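Local coordinates for protein chloramphenicol acetyltransferase (Aliivibrio fischeri, PDB 6PXA) that probably transfers an acetyl group from acetyl-CoA to chloramphenicol, as a trimeric acyltransferase of the hexapeptide-repeat family that also binds taurocholic acid, at residues Lys40-Glu43 against Glu44-Arg48; Asn198-Glu201 against Ile202-Gly206. All coordinates share one frame; numbering follows the deposited sequence.

Contact 1 (Lys40-Glu43 against Glu44-Arg48); sequences KTFE and EQAVR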
loop_
_atom_site.group_PDB
_atom_site.type_symbol
_atom_site.label_atom_id
_atom_site.label_comp_id
_atom_site.label_asym_id
_atom_site.label_seq_id
_atom_site.Cartn_x
_atom_site.Cartn_y
_atom_site.Cartn_z
ATOM N N LYS B 40 -12.314 -8.722 -5.869
ATOM C CA LYS B 40 -12.990 -8.396 -7.119
ATOM C C LYS B 40 -12.206 -8.915 -8.321
ATOM O O LYS B 40 -11.048 -9.324 -8.206
ATOM C CB LYS B 40 -13.211 -6.885 -7.201
ATOM C CG LYS B 40 -14.267 -6.347 -6.231
ATOM C CD LYS B 40 -14.147 -4.824 -6.114
ATOM C CE LYS B 40 -15.163 -4.222 -5.151
ATOM N NZ LYS B 40 -16.514 -4.125 -5.765
ATOM N N THR B 41 -12.856 -8.899 -9.492
ATOM C CA THR B 41 -12.211 -9.380 -10.707
ATOM C C THR B 41 -11.061 -8.475 -11.118
ATOM O O THR B 41 -10.973 -7.301 -10.730
ATOM C CB THR B 41 -13.172 -9.428 -11.894
ATOM O OG1 THR B 41 -13.547 -8.087 -12.246
ATOM C CG2 THR B 41 -14.426 -10.252 -11.605
ATOM N N PHE B 42 -10.207 -9.037 -11.972
ATOM C CA PHE B 42 -9.074 -8.311 -12.529
ATOM C C PHE B 42 -9.506 -6.974 -13.138
ATOM O O PHE B 42 -8.893 -5.932 -12.872
ATOM C CB PHE B 42 -8.396 -9.203 -13.572
ATOM C CG PHE B 42 -7.191 -8.584 -14.222
ATOM C CD1 PHE B 42 -6.006 -8.477 -13.534
ATOM C CD2 PHE B 42 -7.238 -8.158 -15.540
ATOM C CE1 PHE B 42 -4.888 -7.921 -14.126
ATOM C CE2 PHE B 42 -6.122 -7.604 -16.146
ATOM C CZ PHE B 42 -4.945 -7.481 -15.434
ATOM N N GLU B 43 -10.577 -6.976 -13.950
ATOM C CA GLU B 43 -10.990 -5.749 -14.632
ATOM C C GLU B 43 -11.677 -4.747 -13.721
ATOM O O GLU B 43 -11.763 -3.570 -14.079
ATOM C CB GLU B 43 -11.925 -6.053 -15.815
ATOM C CG GLU B 43 -11.182 -6.621 -17.005
ATOM C CD GLU B 43 -12.042 -6.645 -18.265
ATOM O OE1 GLU B 43 -13.098 -7.306 -18.268
ATOM O OE2 GLU B 43 -11.653 -5.984 -19.242
ATOM N N GLU B 44 -12.171 -5.154 -12.559
ATOM C CA GLU B 44 -12.820 -4.160 -11.719
ATOM C C GLU B 44 -11.944 -3.658 -10.584
ATOM O O GLU B 44 -12.273 -2.629 -10.000
ATOM C CB GLU B 44 -14.145 -4.690 -11.172
ATOM C CG GLU B 44 -14.052 -5.899 -10.333
ATOM C CD GLU B 44 -15.390 -6.593 -10.188
ATOM O OE1 GLU B 44 -15.502 -7.501 -9.341
ATOM O OE2 GLU B 44 -16.331 -6.231 -10.924
ATOM N N GLN B 45 -10.806 -4.294 -10.318
ATOM C CA GLN B 45 -9.989 -4.023 -9.131
ATOM C C GLN B 45 -8.527 -3.753 -9.465
ATOM O O GLN B 45 -7.917 -2.851 -8.895
ATOM C CB GLN B 45 -10.106 -5.245 -8.182
ATOM C CG GLN B 45 -9.286 -5.172 -6.904
ATOM C CD GLN B 45 -9.825 -4.145 -5.940
ATOM O OE1 GLN B 45 -11.013 -3.842 -5.950
ATOM N NE2 GLN B 45 -8.952 -3.599 -5.105
ATOM N N ALA B 46 -7.952 -4.514 -10.386
ATOM C CA ALA B 46 -6.542 -4.409 -10.731
ATOM C C ALA B 46 -6.265 -3.377 -11.815
ATOM O O ALA B 46 -5.215 -2.723 -11.794
ATOM C CB ALA B 46 -6.026 -5.779 -11.194
ATOM N N VAL B 47 -7.140 -3.256 -12.804
ATOM C CA VAL B 47 -6.927 -2.338 -13.918
ATOM C C VAL B 47 -7.769 -1.106 -13.662
ATOM O O VAL B 47 -9.001 -1.187 -13.609
ATOM C CB VAL B 47 -7.279 -2.989 -15.262
ATOM C CG1 VAL B 47 -6.964 -2.023 -16.407
ATOM C CG2 VAL B 47 -6.503 -4.277 -15.419
ATOM N N ARG B 48 -7.118 0.034 -13.468
ATOM C CA ARG B 48 -7.827 1.196 -12.951
ATOM C C ARG B 48 -7.745 2.364 -13.915
ATOM O O ARG B 48 -6.684 2.646 -14.487
ATOM C CB ARG B 48 -7.289 1.623 -11.566
ATOM C CG ARG B 48 -7.285 0.493 -10.572
ATOM C CD ARG B 48 -6.977 0.978 -9.162
ATOM N NE ARG B 48 -7.072 -0.101 -8.184
ATOM C CZ ARG B 48 -6.804 0.056 -6.892
ATOM N NH1 ARG B 48 -6.444 1.253 -6.446
ATOM N NH2 ARG B 48 -6.916 -0.973 -6.060
#
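Glu44 reaches back over the start of its own helix to Thr41, and the two residues close on each other by reciprocal bonds. Its OE1 takes the amide N of Thr41 at 3.0 Å, an almost straight bond (166°) that arrives from above the carboxylate plane, while Glu44 N gives to Thr41 OG1 at 3.3 Å and also to Thr41 O. The glutamate can turn back this way because its CG sits between the backbone N and the carbonyl carbon (chi1 61°), with the rest of the chain extended. CB of Lys40 lies against the same OE1, but the lysine chain leads off, leaving NZ 5.0 Å from Glu44 OE1, a separation at which the opposite charges may still attract, without a salt bridge. Gln45 follows, its N giving a weak bond to Thr41 O and its amide oxygen OE1 lying 3.3 Å from Lys40 CD. Ala46 and Val47 share one acceptor: Phe42 O takes Ala46 N at 3.0 Å and Val47 N at 3.2 Å, the latter nearly in line with the C=O, as the helix widens into a pi-type turn. Val47 CG2 lies over one face of the Phe42 ring, 3.8 Å from the centroid in a CH-pi contact, and Ala46 CB meets the ring obliquely. Arg48 NE bonds Gln45 O in the guanidinium plane, while NH1 forms a salt bridge with Glu133 of a second subunit. A capping box thus opens a short helix that runs directly into strand 47-48 of the left-handed beta-helix.

Contact 2 (Asn198-Glu201 against Ile202-Gly206); sequences NTME and ILCSG
Thr199 O and Met200 O receive the two main bonds of this single helical turn. Leu203 N meets Thr199 O at 3.0 Å, in the carbonyl plane, and Cys204 N meets Met200 O at the same 3.0 Å, its donor tilted 26° from the Met200 carbonyl plane; both have N-H...O angles of 160°. Ile202 N adds a weak bond to Thr199 O. Just past the helix, Ser205 OG donates to Ile202 O at 2.6 Å and also bonds His207 N, while Ser205 N gives a weak bond to Leu203 O around Cys204, the centre of an inverse gamma turn. Thr199 OG1 makes no capping bond and is hydrogen-bonded to His195 O of the preceding helix. This leaves its methyl for Ile202: Thr199 CG2 lies 3.4 Å from Ile202 CD1, tighter than usual for two carbons, and also touches CB and CG1 of the isoleucine. Both side chains continue onto helix 208-219, where Ile202 packs on Glu210, a residue that binds magnesium in a structure of this protein. Elsewhere the Met200 chain, its CG anti to the backbone N (chi1 -175°) and then bent twice, sets its SD 3.9 Å from Cys204 SG and its CE 4.2 Å from Leu203 CD1. Glu201 O is buried with no partner in the model. Main-chain bonds and the Ser205 hydroxyl hold the turn, so its apolar side chains can serve for packing, Ile202 against helix 208-219, Met200 and Leu203 against Gly111 and Ile98 of a third subunit.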
loop_
_atom_site.group_PDB
_atom_site.type_symbol
_atom_site.label_atom_id
_atom_site.label_comp_id
_atom_site.label_asym_id
_atom_site.label_seq_id
_atom_site.Cartn_x
_atom_site.Cartn_y
_atom_site.Cartn_z
ATOM N N ASN B 198 6.860 -30.541 -24.231
ATOM C CA ASN B 198 7.997 -31.451 -24.381
ATOM C C ASN B 198 9.203 -30.997 -23.578
ATOM O O ASN B 198 10.011 -31.828 -23.149
ATOM C CB ASN B 198 8.412 -31.583 -25.850
ATOM C CG ASN B 198 7.425 -32.377 -26.670
ATOM O OD1 ASN B 198 6.531 -33.022 -26.127
ATOM N ND2 ASN B 198 7.585 -32.340 -27.989
ATOM N N THR B 199 9.370 -29.693 -23.390
ATOM C CA THR B 199 10.545 -29.196 -22.695
ATOM C C THR B 199 10.230 -28.773 -21.270
ATOM O O THR B 199 11.064 -28.133 -20.621
ATOM C CB THR B 199 11.163 -28.048 -23.484
ATOM O OG1 THR B 199 10.931 -28.273 -24.878
ATOM C CG2 THR B 199 12.648 -28.033 -23.269
ATOM N N MET B 200 9.053 -29.142 -20.765
ATOM C CA MET B 200 8.641 -28.727 -19.431
ATOM C C MET B 200 9.657 -29.121 -18.356
ATOM O O MET B 200 9.836 -28.387 -17.376
ATOM C CB MET B 200 7.263 -29.306 -19.122
ATOM C CG MET B 200 6.695 -28.834 -17.803
ATOM S SD MET B 200 6.643 -27.038 -17.675
ATOM C CE MET B 200 5.630 -26.666 -19.113
ATOM N N GLU B 201 10.328 -30.263 -18.519
ATOM C CA GLU B 201 11.370 -30.659 -17.577
ATOM C C GLU B 201 12.521 -29.663 -17.566
ATOM O O GLU B 201 13.139 -29.442 -16.518
ATOM C CB GLU B 201 11.879 -32.061 -17.921
ATOM C CG GLU B 201 12.166 -32.943 -16.721
ATOM C CD GLU B 201 13.650 -33.039 -16.392
ATOM O OE1 GLU B 201 14.375 -32.047 -16.627
ATOM O OE2 GLU B 201 14.089 -34.107 -15.904
ATOM N N ILE B 202 12.822 -29.046 -18.709
ATOM C CA ILE B 202 13.884 -28.046 -18.736
ATOM C C ILE B 202 13.394 -26.705 -18.196
ATOM O O ILE B 202 14.133 -26.017 -17.482
ATOM C CB ILE B 202 14.466 -27.900 -20.154
ATOM C CG1 ILE B 202 14.961 -29.245 -20.686
ATOM C CG2 ILE B 202 15.614 -26.901 -20.152
ATOM C CD1 ILE B 202 15.674 -29.138 -22.037
ATOM N N LEU B 203 12.159 -26.296 -18.526
ATOM C CA LEU B 203 11.649 -25.015 -18.025
ATOM C C LEU B 203 11.512 -25.007 -16.496
ATOM O O LEU B 203 11.671 -23.957 -15.861
ATOM C CB LEU B 203 10.304 -24.683 -18.680
ATOM C CG LEU B 203 10.255 -24.445 -20.207
ATOM C CD1 LEU B 203 8.829 -24.518 -20.722
ATOM C CD2 LEU B 203 10.878 -23.120 -20.578
ATOM N N CYS B 204 11.219 -26.153 -15.891
ATOM C CA CYS B 204 11.234 -26.300 -14.433
ATOM C C CYS B 204 12.636 -26.623 -13.928
ATOM O O CYS B 204 12.850 -27.580 -13.194
ATOM C CB CYS B 204 10.233 -27.366 -13.995
ATOM S SG CYS B 204 8.498 -26.890 -14.303
ATOM N N SER B 205 13.595 -25.792 -14.326
ATOM C CA SER B 205 14.997 -25.935 -13.962
ATOM C C SER B 205 15.713 -24.677 -14.421
ATOM O O SER B 205 15.131 -23.810 -15.085
ATOM C CB SER B 205 15.639 -27.171 -14.592
ATOM O OG SER B 205 16.010 -26.899 -15.935
ATOM N N GLY B 206 16.990 -24.590 -14.072
ATOM C CA GLY B 206 17.816 -23.461 -14.442
ATOM C C GLY B 206 18.652 -23.683 -15.683
ATOM O O GLY B 206 19.470 -22.820 -16.020
#

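Overall arrangement
Contacts 1 and 2 are both short helical turns, met in series along the chain, and they do not touch: their centres lie about 32 Å apart and their nearest atoms about 22 Å. Contact 1 belongs to the beta-helix, where its helix leads into a coil strand, with its centre about 12 Å from that of the chain. Contact 2 stands farther out, about 25 Å from the same point, among the C-terminal helices. Each faces a different neighbouring subunit of the trimer. Neither forms the taurocholic acid pockets; the side chain of Phe42 is about 12 Å from a bound taurocholic acid and that of Met200 about 8 Å.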